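Local coordinates for calcium homeostasis modulator protein 5 (Homo sapiens, PDB 7D60), which assembles into cone-shaped channels of eleven subunits with a large pore, whose gating and ion conductance are probably regulated by membrane lipids, at residues S93-F96 against F97-G101; Y278-L281 against H282-V285; L210-S213 against F214-Y218; P257-A260 against A261-A265; N83-I87 against F88-H92. All coordinates share one frame; numbering follows the deposited sequence.

Contact 1 (S93-F96 against F97-G101); sequences SCRF and FYVLG. With PA8 (1,2-dioctanoyl-sn-glycero-3-phosphate), chain N.
F96 and F97 form a T-shaped pair in the first turn of helix 95-106, which runs on into transmembrane segment S3. Traced outward from the backbone, F96 starts with CB beside the chain, 3.2 Å from F97 N. Its CG stands anti to the backbone N (chi1 170°), and this lays the ring alongside L100, both side chains pointing the same way. CD2 then presents the ring's edge to F97, sitting over the centre of that ring's face with the two planes 66° apart. Further out, CE2 comes to 4.0 Å from L100 CD2, and CZ at the far end meets the same methyl at 3.8 Å. I87, from the preceding loop, also packs on F96. The backbone beneath is ordinary helix: R95 O accepts from V99 N at 3.0 Å, and F96 O from L100 N at 3.1 Å. C94 SG adds a sulfur-aromatic contact, coming obliquely to F97 CD2 at 4.2 Å. On another side of the turn the extended R95 side chain crosses Y98, R95 NH1 lying 4.0 Å from Y98 CD2, while V99 CG2 sits over one face of the R95 guanidinium. Y98 belongs to a lipid pocket, its CD1 lying 3.7 Å from C7 of the bound phosphatidic acid PA8.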
# COMPACT_ATOMS: atom_id res chain seq x y z
N SER A 93 36.48 -0.11 -59.51
CA SER A 93 37.36 -1.08 -58.87
C SER A 93 37.80 -0.66 -57.48
O SER A 93 38.41 -1.46 -56.77
CB SER A 93 38.59 -1.33 -59.75
OG SER A 93 39.36 -2.41 -59.24
N CYS A 94 37.51 0.58 -57.08
CA CYS A 94 37.93 1.10 -55.79
C CYS A 94 36.77 1.32 -54.84
O CYS A 94 36.95 1.94 -53.78
CB CYS A 94 38.71 2.40 -55.99
SG CYS A 94 39.94 2.78 -54.70
N ARG A 95 35.57 0.85 -55.18
CA ARG A 95 34.45 0.93 -54.25
C ARG A 95 34.55 -0.11 -53.14
O ARG A 95 34.02 0.11 -52.05
CB ARG A 95 33.12 0.81 -55.01
CG ARG A 95 31.90 1.08 -54.14
CD ARG A 95 30.60 1.27 -54.87
NE ARG A 95 29.49 1.07 -53.94
CZ ARG A 95 29.06 1.97 -53.05
NH1 ARG A 95 29.64 3.17 -52.95
NH2 ARG A 95 28.05 1.67 -52.25
N PHE A 96 35.25 -1.22 -53.39
CA PHE A 96 35.44 -2.24 -52.36
C PHE A 96 36.22 -1.70 -51.17
O PHE A 96 35.93 -2.06 -50.03
CB PHE A 96 36.17 -3.45 -52.96
CG PHE A 96 36.63 -4.43 -51.93
CD1 PHE A 96 35.71 -5.21 -51.24
CD2 PHE A 96 37.97 -4.58 -51.64
CE1 PHE A 96 36.13 -6.12 -50.29
CE2 PHE A 96 38.40 -5.49 -50.69
CZ PHE A 96 37.47 -6.26 -50.02
N PHE A 97 37.18 -0.81 -51.41
CA PHE A 97 37.91 -0.21 -50.31
C PHE A 97 37.12 0.89 -49.63
O PHE A 97 37.36 1.19 -48.45
CB PHE A 97 39.25 0.34 -50.80
CG PHE A 97 40.17 -0.72 -51.31
CD1 PHE A 97 40.87 -1.52 -50.43
CD2 PHE A 97 40.33 -0.92 -52.67
CE1 PHE A 97 41.72 -2.50 -50.89
CE2 PHE A 97 41.18 -1.90 -53.14
CZ PHE A 97 41.88 -2.69 -52.24
N TYR A 98 36.17 1.51 -50.33
CA TYR A 98 35.34 2.52 -49.70
C TYR A 98 34.33 1.89 -48.75
O TYR A 98 34.02 2.45 -47.70
CB TYR A 98 34.63 3.37 -50.75
CG TYR A 98 33.70 4.41 -50.17
CD1 TYR A 98 34.19 5.61 -49.68
CD2 TYR A 98 32.33 4.20 -50.12
CE1 TYR A 98 33.35 6.56 -49.14
CE2 TYR A 98 31.48 5.14 -49.58
CZ TYR A 98 31.99 6.32 -49.10
OH TYR A 98 31.14 7.25 -48.56
N VAL A 99 33.80 0.72 -49.12
CA VAL A 99 32.87 0.03 -48.23
C VAL A 99 33.62 -0.56 -47.05
O VAL A 99 33.18 -0.43 -45.90
CB VAL A 99 32.07 -1.04 -49.00
CG1 VAL A 99 31.08 -1.72 -48.09
CG2 VAL A 99 31.34 -0.41 -50.16
N LEU A 100 34.78 -1.18 -47.30
CA LEU A 100 35.60 -1.75 -46.24
C LEU A 100 36.14 -0.70 -45.28
O LEU A 100 36.41 -1.02 -44.12
CB LEU A 100 36.75 -2.54 -46.85
CG LEU A 100 37.50 -3.55 -45.98
CD1 LEU A 100 36.53 -4.36 -45.15
CD2 LEU A 100 38.34 -4.45 -46.85
N GLY A 101 36.31 0.54 -45.74
CA GLY A 101 36.64 1.62 -44.84
C GLY A 101 35.50 2.02 -43.93
O GLY A 101 35.73 2.55 -42.84
O1 PA8 N . 25.64 5.86 -44.06
O2 PA8 N . 27.61 6.48 -45.39
P1 PA8 N . 26.71 6.91 -44.26
O3 PA8 N . 26.06 8.22 -44.60
O4 PA8 N . 27.58 7.07 -42.86
C1 PA8 N . 28.55 8.08 -42.78
C2 PA8 N . 29.92 7.42 -42.82
C3 PA8 N . 30.54 7.61 -44.20
O5 PA8 N . 31.84 8.13 -44.07
C4 PA8 N . 32.85 7.19 -44.30
O6 PA8 N . 32.86 6.19 -43.69
C5 PA8 N . 33.95 7.45 -45.32
C6 PA8 N . 35.12 6.49 -45.12
C7 PA8 N . 35.89 6.22 -46.41
O7 PA8 N . 30.76 7.98 -41.84
C12 PA8 N . 31.27 7.10 -40.88
O8 PA8 N . 30.88 5.97 -40.82
C13 PA8 N . 32.33 7.58 -39.90
C14 PA8 N . 32.22 6.93 -38.52
C15 PA8 N . 32.95 7.71 -37.43
C16 PA8 N . 34.45 7.41 -37.39
C17 PA8 N . 34.96 7.31 -35.95
C18 PA8 N . 36.48 7.12 -35.88
C19 PA8 N . 37.04 7.40 -34.49

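Contact 2 (Y278-L281 against H282-V285); sequences YSTL and HRVV
S279 and H282 hold each other across the opening turn of helix 280-287. Two sound hydrogen bonds involve side chains. S279 OG accepts from H282 N at 3.0 Å, while H282 ND1 takes the N-H of Y278, with Y278 N 3.3 Å away and the bond almost straight at 169°. That donor arrives at the imidazole's edge, 19° out of the ring plane. The carbonyls of S279, T280 and L281 receive R283 N, V284 N and V285 N, but all three bonds are weak. This is a helix N-cap: S279 is the capping residue, and chi1 of 60° tucks its OG between backbone N and carbonyl carbon, facing the first turn. A leucine in place of H282 would probably leave Y278 N without this acceptor and the chain before the cap freer to turn. Of the packing contacts, the side chains of Y278 and H282 lie side by side, Y278 CD2 4.0 Å from H282 ND1, and N241 of a neighbouring subunit packs on the imidazole. L281 CD1 touches V284 CG2 at 4.1 Å. The R283 chain bends at chi3, bringing the edge of its guanidinium near T280, with R283 NH2 4.0 Å from T280 OG1. As for charge, R283 makes a long, weak ion pair with E267.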
# COMPACT_ATOMS: atom_id res chain seq x y z
N TYR A 278 17.75 2.86 -57.15
CA TYR A 278 17.96 3.05 -55.73
C TYR A 278 18.39 1.79 -55.00
O TYR A 278 18.63 1.84 -53.79
CB TYR A 278 16.69 3.61 -55.09
CG TYR A 278 16.32 4.97 -55.64
CD1 TYR A 278 17.03 6.10 -55.25
CD2 TYR A 278 15.29 5.11 -56.55
CE1 TYR A 278 16.71 7.33 -55.76
CE2 TYR A 278 14.97 6.34 -57.05
CZ TYR A 278 15.68 7.45 -56.66
OH TYR A 278 15.36 8.68 -57.16
N SER A 279 18.50 0.66 -55.70
CA SER A 279 19.11 -0.54 -55.15
C SER A 279 19.63 -1.37 -56.31
O SER A 279 19.45 -1.01 -57.48
CB SER A 279 18.13 -1.35 -54.30
OG SER A 279 17.01 -1.75 -55.05
N THR A 280 20.28 -2.48 -55.99
CA THR A 280 20.70 -3.41 -57.03
C THR A 280 19.59 -4.37 -57.42
O THR A 280 19.67 -4.99 -58.48
CB THR A 280 21.93 -4.18 -56.58
OG1 THR A 280 22.32 -5.10 -57.60
CG2 THR A 280 21.65 -4.94 -55.31
N LEU A 281 18.54 -4.49 -56.60
CA LEU A 281 17.35 -5.21 -57.01
C LEU A 281 16.47 -4.37 -57.91
O LEU A 281 15.77 -4.92 -58.77
CB LEU A 281 16.57 -5.65 -55.77
CG LEU A 281 15.46 -6.68 -55.96
CD1 LEU A 281 16.00 -7.87 -56.68
CD2 LEU A 281 14.93 -7.08 -54.61
N HIS A 282 16.47 -3.05 -57.73
CA HIS A 282 15.81 -2.15 -58.66
C HIS A 282 16.49 -2.18 -60.03
O HIS A 282 15.82 -2.05 -61.06
CB HIS A 282 15.82 -0.74 -58.08
CG HIS A 282 15.00 0.26 -58.83
ND1 HIS A 282 15.07 1.61 -58.57
CD2 HIS A 282 14.08 0.12 -59.81
CE1 HIS A 282 14.24 2.26 -59.37
NE2 HIS A 282 13.63 1.38 -60.13
N ARG A 283 17.80 -2.39 -60.06
CA ARG A 283 18.53 -2.31 -61.32
C ARG A 283 18.34 -3.56 -62.17
O ARG A 283 18.21 -3.46 -63.39
CB ARG A 283 20.01 -2.07 -61.05
CG ARG A 283 20.83 -1.82 -62.29
CD ARG A 283 22.30 -1.88 -61.98
NE ARG A 283 22.66 -3.16 -61.40
CZ ARG A 283 23.50 -4.03 -61.95
NH1 ARG A 283 24.07 -3.75 -63.12
NH2 ARG A 283 23.77 -5.17 -61.34
N VAL A 284 18.30 -4.75 -61.56
CA VAL A 284 18.15 -5.97 -62.35
C VAL A 284 16.72 -6.19 -62.80
O VAL A 284 16.49 -6.98 -63.72
CB VAL A 284 18.66 -7.20 -61.58
CG1 VAL A 284 20.09 -7.00 -61.15
CG2 VAL A 284 17.79 -7.50 -60.39
N VAL A 285 15.74 -5.52 -62.19
CA VAL A 285 14.37 -5.60 -62.66
C VAL A 285 14.15 -4.67 -63.85
O VAL A 285 13.55 -5.07 -64.86
CB VAL A 285 13.40 -5.29 -61.50
CG1 VAL A 285 11.99 -5.09 -61.99
CG2 VAL A 285 13.42 -6.43 -60.51

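Contact 3 (L210-S213 against F214-Y218); sequences LQLS and FWKTY
T217 turns its hydroxyl anti to its own carbonyl carbon (chi1 -46°), beside the backbone N, and OG1 thereby reaches back one helical turn to S213. L212 and W215 both carry CG anti to the backbone N (chi1 -168° and -171°), which sets L212 CD1 beside W215 CE3. T217 OG1 donates to S213 O at 2.7 Å, in the carbonyl plane and with a C=O...OG1 angle of 158°. T217 N also points to S213 O, though weakly, so the one carbonyl serves both side chain and main chain of the same residue. L212 and W215 make the apolar half of the contact, crossing at an angle, with L212 CD1 4.0 Å from W215 CE3, on the six-membered part of the indole. V207 packs on both of these side chains. K216 runs past the same leucine, and its CG lies 3.5 Å from L212 O. That carbonyl accepts K216 N at 3.2 Å, whereas W215 N reaches Q211 O at 3.1 Å. Around the helix, F214 packs on M256 of a neighbouring subunit, and Y218 OH bonds N241 ND2 of that same subunit. The K216 side chain comes within about 5 Å of a bound PA8 lipid. The whole is an ordinary stretch of the long cytoplasmic helix 209-246, marked by the hydroxyl-to-carbonyl bond, four residues back, that threonine commonly makes within an alpha helix.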
# COMPACT_ATOMS: atom_id res chain seq x y z
N LEU A 210 17.68 16.11 -50.93
CA LEU A 210 16.30 15.64 -51.03
C LEU A 210 16.23 14.25 -51.64
O LEU A 210 15.40 13.43 -51.22
CB LEU A 210 15.48 16.64 -51.83
CG LEU A 210 14.04 16.86 -51.41
CD1 LEU A 210 13.97 17.27 -49.97
CD2 LEU A 210 13.42 17.91 -52.29
N GLN A 211 17.08 13.96 -52.62
CA GLN A 211 17.10 12.64 -53.22
C GLN A 211 17.73 11.61 -52.29
O GLN A 211 17.38 10.43 -52.35
CB GLN A 211 17.84 12.68 -54.55
CG GLN A 211 17.49 11.56 -55.48
CD GLN A 211 18.16 11.69 -56.81
OE1 GLN A 211 18.87 12.65 -57.07
NE2 GLN A 211 17.93 10.72 -57.68
N LEU A 212 18.65 12.04 -51.44
CA LEU A 212 19.23 11.14 -50.45
C LEU A 212 18.25 10.80 -49.35
O LEU A 212 18.37 9.74 -48.73
CB LEU A 212 20.49 11.76 -49.86
CG LEU A 212 21.41 10.89 -49.00
CD1 LEU A 212 22.21 9.96 -49.86
CD2 LEU A 212 22.31 11.76 -48.17
N SER A 213 17.27 11.66 -49.10
CA SER A 213 16.25 11.36 -48.10
C SER A 213 15.22 10.36 -48.61
O SER A 213 14.64 9.62 -47.81
CB SER A 213 15.57 12.65 -47.67
OG SER A 213 14.70 12.42 -46.58
N PHE A 214 14.98 10.34 -49.92
CA PHE A 214 14.11 9.32 -50.50
C PHE A 214 14.82 7.99 -50.60
O PHE A 214 14.19 6.94 -50.42
CB PHE A 214 13.63 9.77 -51.88
CG PHE A 214 12.81 8.73 -52.58
CD1 PHE A 214 11.54 8.42 -52.14
CD2 PHE A 214 13.32 8.05 -53.66
CE1 PHE A 214 10.79 7.46 -52.77
CE2 PHE A 214 12.58 7.08 -54.29
CZ PHE A 214 11.31 6.79 -53.84
N TRP A 215 16.12 8.01 -50.91
CA TRP A 215 16.93 6.80 -51.01
C TRP A 215 17.00 6.06 -49.69
O TRP A 215 16.97 4.83 -49.65
CB TRP A 215 18.32 7.21 -51.52
CG TRP A 215 19.28 6.13 -51.92
CD1 TRP A 215 19.11 4.79 -51.83
CD2 TRP A 215 20.58 6.34 -52.47
NE1 TRP A 215 20.22 4.14 -52.29
CE2 TRP A 215 21.14 5.07 -52.70
CE3 TRP A 215 21.32 7.47 -52.80
CZ2 TRP A 215 22.41 4.91 -53.24
CZ3 TRP A 215 22.58 7.30 -53.34
CH2 TRP A 215 23.11 6.04 -53.55
N LYS A 216 17.06 6.79 -48.57
CA LYS A 216 17.08 6.14 -47.27
C LYS A 216 15.72 5.59 -46.88
O LYS A 216 15.64 4.62 -46.12
CB LYS A 216 17.58 7.10 -46.20
CG LYS A 216 19.06 7.34 -46.22
CD LYS A 216 19.43 8.48 -45.30
CE LYS A 216 20.91 8.80 -45.38
NZ LYS A 216 21.72 7.60 -45.72
N THR A 217 14.64 6.21 -47.35
CA THR A 217 13.31 5.70 -47.06
C THR A 217 13.02 4.43 -47.86
O THR A 217 12.36 3.52 -47.36
CB THR A 217 12.26 6.77 -47.36
OG1 THR A 217 12.70 8.02 -46.82
CG2 THR A 217 10.93 6.41 -46.76
N TYR A 218 13.51 4.36 -49.09
CA TYR A 218 13.27 3.18 -49.92
C TYR A 218 14.06 1.99 -49.41
O TYR A 218 13.54 0.87 -49.37
CB TYR A 218 13.62 3.47 -51.37
CG TYR A 218 13.62 2.22 -52.22
CD1 TYR A 218 12.45 1.55 -52.48
CD2 TYR A 218 14.80 1.71 -52.72
CE1 TYR A 218 12.44 0.40 -53.23
CE2 TYR A 218 14.80 0.56 -53.48
CZ TYR A 218 13.62 -0.09 -53.73
OH TYR A 218 13.61 -1.23 -54.48

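Contact 4 (P257-A260 against A261-A265); sequences PTFA and AWEAA
P257 lies over one face of the W262 indole at the start of helix 259-264, where T258 holds the N-cap position. The proline crosses the indole and is offset toward its rim, CG coming to 3.7 Å from W262 NE1 and 3.8 Å from CE2. Alongside it, F259 and E263 make the other pair: phenyl ring and carboxylate are stacked, their planes only 9° apart. E263 achieves this by bending at chi2 (-59°), which folds the chain back across the ring. Its CG makes a CH-pi contact, 3.9 Å from the centroid of the F259 ring and 18° off the normal, and OE2 continues over to 3.7 Å from F259 CE1. The acid is not left to the ring alone, since OE1 forms a salt bridge with K86 and a hydrogen bond with S208 OG of a neighbouring subunit. Q211 of that subunit packs on F259, W262 and E263, while F245 and F246 of a different neighbour pack on A261 and P257. This short helix is therefore wedged between two other copies of the protein. The backbone closes the first turn: T258 O accepts W262 N at 3.1 Å and, weakly, A261 N at 3.4 Å.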
# COMPACT_ATOMS: atom_id res chain seq x y z
N PRO A 257 13.18 -18.02 -58.66
CA PRO A 257 14.23 -17.40 -59.48
C PRO A 257 15.43 -18.31 -59.64
O PRO A 257 15.75 -19.11 -58.76
CB PRO A 257 14.59 -16.12 -58.71
CG PRO A 257 13.94 -16.24 -57.40
CD PRO A 257 12.78 -17.14 -57.55
N THR A 258 16.10 -18.19 -60.78
CA THR A 258 17.22 -19.06 -61.09
C THR A 258 18.45 -18.66 -60.28
O THR A 258 18.44 -17.68 -59.53
CB THR A 258 17.54 -19.00 -62.58
OG1 THR A 258 17.77 -17.64 -62.97
CG2 THR A 258 16.40 -19.56 -63.39
N PHE A 259 19.53 -19.43 -60.44
CA PHE A 259 20.75 -19.13 -59.71
C PHE A 259 21.44 -17.89 -60.25
O PHE A 259 22.07 -17.16 -59.48
CB PHE A 259 21.70 -20.32 -59.76
CG PHE A 259 22.91 -20.15 -58.89
CD1 PHE A 259 22.79 -20.12 -57.52
CD2 PHE A 259 24.17 -20.00 -59.46
CE1 PHE A 259 23.90 -19.96 -56.72
CE2 PHE A 259 25.28 -19.84 -58.66
CZ PHE A 259 25.14 -19.82 -57.29
N ALA A 260 21.31 -17.62 -61.54
CA ALA A 260 21.92 -16.42 -62.11
C ALA A 260 21.18 -15.16 -61.70
O ALA A 260 21.77 -14.07 -61.71
CB ALA A 260 21.98 -16.53 -63.63
N ALA A 261 19.90 -15.26 -61.34
CA ALA A 261 19.17 -14.10 -60.87
C ALA A 261 19.35 -13.87 -59.38
O ALA A 261 19.23 -12.73 -58.92
CB ALA A 261 17.68 -14.26 -61.18
N TRP A 262 19.63 -14.92 -58.61
CA TRP A 262 19.92 -14.75 -57.19
C TRP A 262 21.26 -14.07 -56.98
O TRP A 262 21.41 -13.25 -56.07
CB TRP A 262 19.92 -16.11 -56.49
CG TRP A 262 18.60 -16.65 -56.03
CD1 TRP A 262 18.01 -17.79 -56.46
CD2 TRP A 262 17.76 -16.12 -55.00
NE1 TRP A 262 16.83 -17.99 -55.80
CE2 TRP A 262 16.66 -16.98 -54.89
CE3 TRP A 262 17.82 -15.00 -54.18
CZ2 TRP A 262 15.63 -16.76 -53.99
CZ3 TRP A 262 16.79 -14.78 -53.29
CH2 TRP A 262 15.72 -15.66 -53.20
N GLU A 263 22.25 -14.42 -57.80
CA GLU A 263 23.59 -13.86 -57.62
C GLU A 263 23.72 -12.47 -58.21
O GLU A 263 24.56 -11.69 -57.75
CB GLU A 263 24.63 -14.78 -58.25
CG GLU A 263 24.65 -16.19 -57.68
CD GLU A 263 24.92 -16.24 -56.19
OE1 GLU A 263 26.08 -16.01 -55.78
OE2 GLU A 263 23.98 -16.53 -55.42
N ALA A 264 22.92 -12.13 -59.22
CA ALA A 264 22.98 -10.80 -59.80
C ALA A 264 22.33 -9.76 -58.90
O ALA A 264 22.71 -8.59 -58.93
CB ALA A 264 22.33 -10.79 -61.18
N ALA A 265 21.36 -10.17 -58.09
CA ALA A 265 20.69 -9.26 -57.17
C ALA A 265 21.43 -9.08 -55.86
O ALA A 265 20.94 -8.37 -54.98
CB ALA A 265 19.27 -9.75 -56.89

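Contact 5 (N83-I87 against F88-H92); sequences NPRKI and FPRGH
R85 lays one face of its guanidinium against F88, with CD2 of the phenyl ring over that face; R90 NH2 lies at its edge, near the plane, with no bond between the two donors. The phenyl ring has P84 O at its own edge, near the ring plane, CD2 lying 3.2 Å from that oxygen. R90 in turn has R85 CD in plane at its guanidinium edge, 3.4 Å from NH1. The two guanidinium groups are nearly coplanar, 20° apart, although the chains behind them cross and each is bent at chi2 and chi3. F88 sets its CG anti to the carbonyl carbon (chi1 -59°), which keeps the ring beside the turn made by P84, R85 and K86. That turn is a short 3-10 segment in the cytoplasmic loop between helix 71-77 and helix 95-106; P84 O accepts both I87 N at 3.1 Å and F88 N at 3.2 Å. With an alanine at F88, the guanidinium of R85 would probably lose the ring atom that lies over its face and be freer to swing, and F96 would lose an aromatic neighbour. Two like charges end up close, R85 NH1 3.5 Å from R90 NH2; both arginines are exposed, and solvent probably eases their repulsion.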
# COMPACT_ATOMS: atom_id res chain seq x y z
N ASN A 83 32.60 -16.18 -57.17
CA ASN A 83 33.10 -15.28 -58.20
C ASN A 83 33.54 -13.98 -57.55
O ASN A 83 32.68 -13.18 -57.15
CB ASN A 83 32.05 -15.03 -59.27
CG ASN A 83 32.63 -14.39 -60.51
OD1 ASN A 83 33.70 -14.78 -60.98
ND2 ASN A 83 31.93 -13.41 -61.06
N PRO A 84 34.84 -13.73 -57.40
CA PRO A 84 35.29 -12.51 -56.71
C PRO A 84 35.09 -11.24 -57.51
O PRO A 84 35.17 -10.15 -56.93
CB PRO A 84 36.78 -12.78 -56.47
CG PRO A 84 36.96 -14.25 -56.67
CD PRO A 84 35.96 -14.64 -57.70
N ARG A 85 34.80 -11.33 -58.81
CA ARG A 85 34.63 -10.14 -59.63
C ARG A 85 33.30 -9.43 -59.39
O ARG A 85 33.10 -8.35 -59.95
CB ARG A 85 34.76 -10.51 -61.11
CG ARG A 85 36.07 -11.19 -61.46
CD ARG A 85 37.25 -10.26 -61.20
NE ARG A 85 38.04 -10.68 -60.04
CZ ARG A 85 39.17 -10.09 -59.66
NH1 ARG A 85 39.65 -9.06 -60.34
NH2 ARG A 85 39.83 -10.54 -58.60
N LYS A 86 32.40 -10.01 -58.60
CA LYS A 86 31.20 -9.28 -58.20
C LYS A 86 31.43 -8.39 -57.00
O LYS A 86 30.52 -7.65 -56.61
CB LYS A 86 30.06 -10.26 -57.92
CG LYS A 86 30.17 -10.98 -56.59
CD LYS A 86 29.15 -12.09 -56.49
CE LYS A 86 29.66 -13.22 -55.61
NZ LYS A 86 28.65 -14.30 -55.48
N ILE A 87 32.62 -8.43 -56.41
CA ILE A 87 32.98 -7.58 -55.28
C ILE A 87 34.06 -6.62 -55.77
O ILE A 87 34.22 -5.52 -55.24
CB ILE A 87 33.44 -8.42 -54.08
CG1 ILE A 87 32.40 -9.50 -53.79
CG2 ILE A 87 33.56 -7.59 -52.83
CD1 ILE A 87 32.82 -10.48 -52.75
N PHE A 88 34.77 -7.01 -56.83
CA PHE A 88 35.71 -6.15 -57.54
C PHE A 88 35.21 -5.88 -58.95
O PHE A 88 35.71 -6.49 -59.90
CB PHE A 88 37.09 -6.80 -57.62
CG PHE A 88 37.71 -7.11 -56.30
CD1 PHE A 88 38.40 -6.14 -55.61
CD2 PHE A 88 37.61 -8.38 -55.76
CE1 PHE A 88 38.98 -6.42 -54.39
CE2 PHE A 88 38.18 -8.67 -54.53
CZ PHE A 88 38.87 -7.69 -53.85
N PRO A 89 34.24 -4.99 -59.14
CA PRO A 89 33.68 -4.78 -60.48
C PRO A 89 34.64 -3.98 -61.35
O PRO A 89 35.65 -3.45 -60.90
CB PRO A 89 32.39 -4.01 -60.21
CG PRO A 89 32.60 -3.33 -58.92
CD PRO A 89 33.65 -4.07 -58.15
N ARG A 90 34.30 -3.92 -62.64
CA ARG A 90 35.23 -3.37 -63.62
C ARG A 90 35.17 -1.85 -63.69
O ARG A 90 36.21 -1.20 -63.84
CB ARG A 90 34.95 -3.98 -65.00
CG ARG A 90 35.21 -5.47 -65.08
CD ARG A 90 36.66 -5.78 -65.45
NE ARG A 90 37.56 -5.70 -64.30
CZ ARG A 90 37.75 -6.67 -63.41
NH1 ARG A 90 37.10 -7.82 -63.54
NH2 ARG A 90 38.58 -6.50 -62.40
N GLY A 91 33.98 -1.28 -63.59
CA GLY A 91 33.86 0.17 -63.67
C GLY A 91 34.37 0.86 -62.42
O GLY A 91 35.13 1.83 -62.49
N HIS A 92 33.96 0.37 -61.25
CA HIS A 92 34.35 0.96 -59.97
C HIS A 92 35.18 -0.08 -59.22
O HIS A 92 34.67 -0.82 -58.38
CB HIS A 92 33.11 1.36 -59.16
CG HIS A 92 32.06 2.06 -59.96
ND1 HIS A 92 31.15 1.39 -60.75
CD2 HIS A 92 31.78 3.38 -60.11
CE1 HIS A 92 30.36 2.26 -61.34
NE2 HIS A 92 30.72 3.48 -60.97

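From the N terminus the order is contact 5, contact 1, contact 3, contact 4 and contact 2. Each is local, between consecutive segments, so none closes a long loop, and none nests in or crosses another. Contact 5 lies in the cytoplasmic loop leading to helix 95-106, where contact 1 begins, and F88 CE1 touches F96 CD2 at 3.5 Å. Contact 3 sits near the start of helix 209-246. The chain then returns through contact 4 in helix 259-264, which the K86-E263 salt bridge ties back to contact 5. Contact 2, near the C terminus, rests against contacts 3 and 4: Y278 packs on Y218, and L281 on A265. Contacts 2, 3 and 4 share one neighbouring subunit; contacts 4 and 5 also meet another.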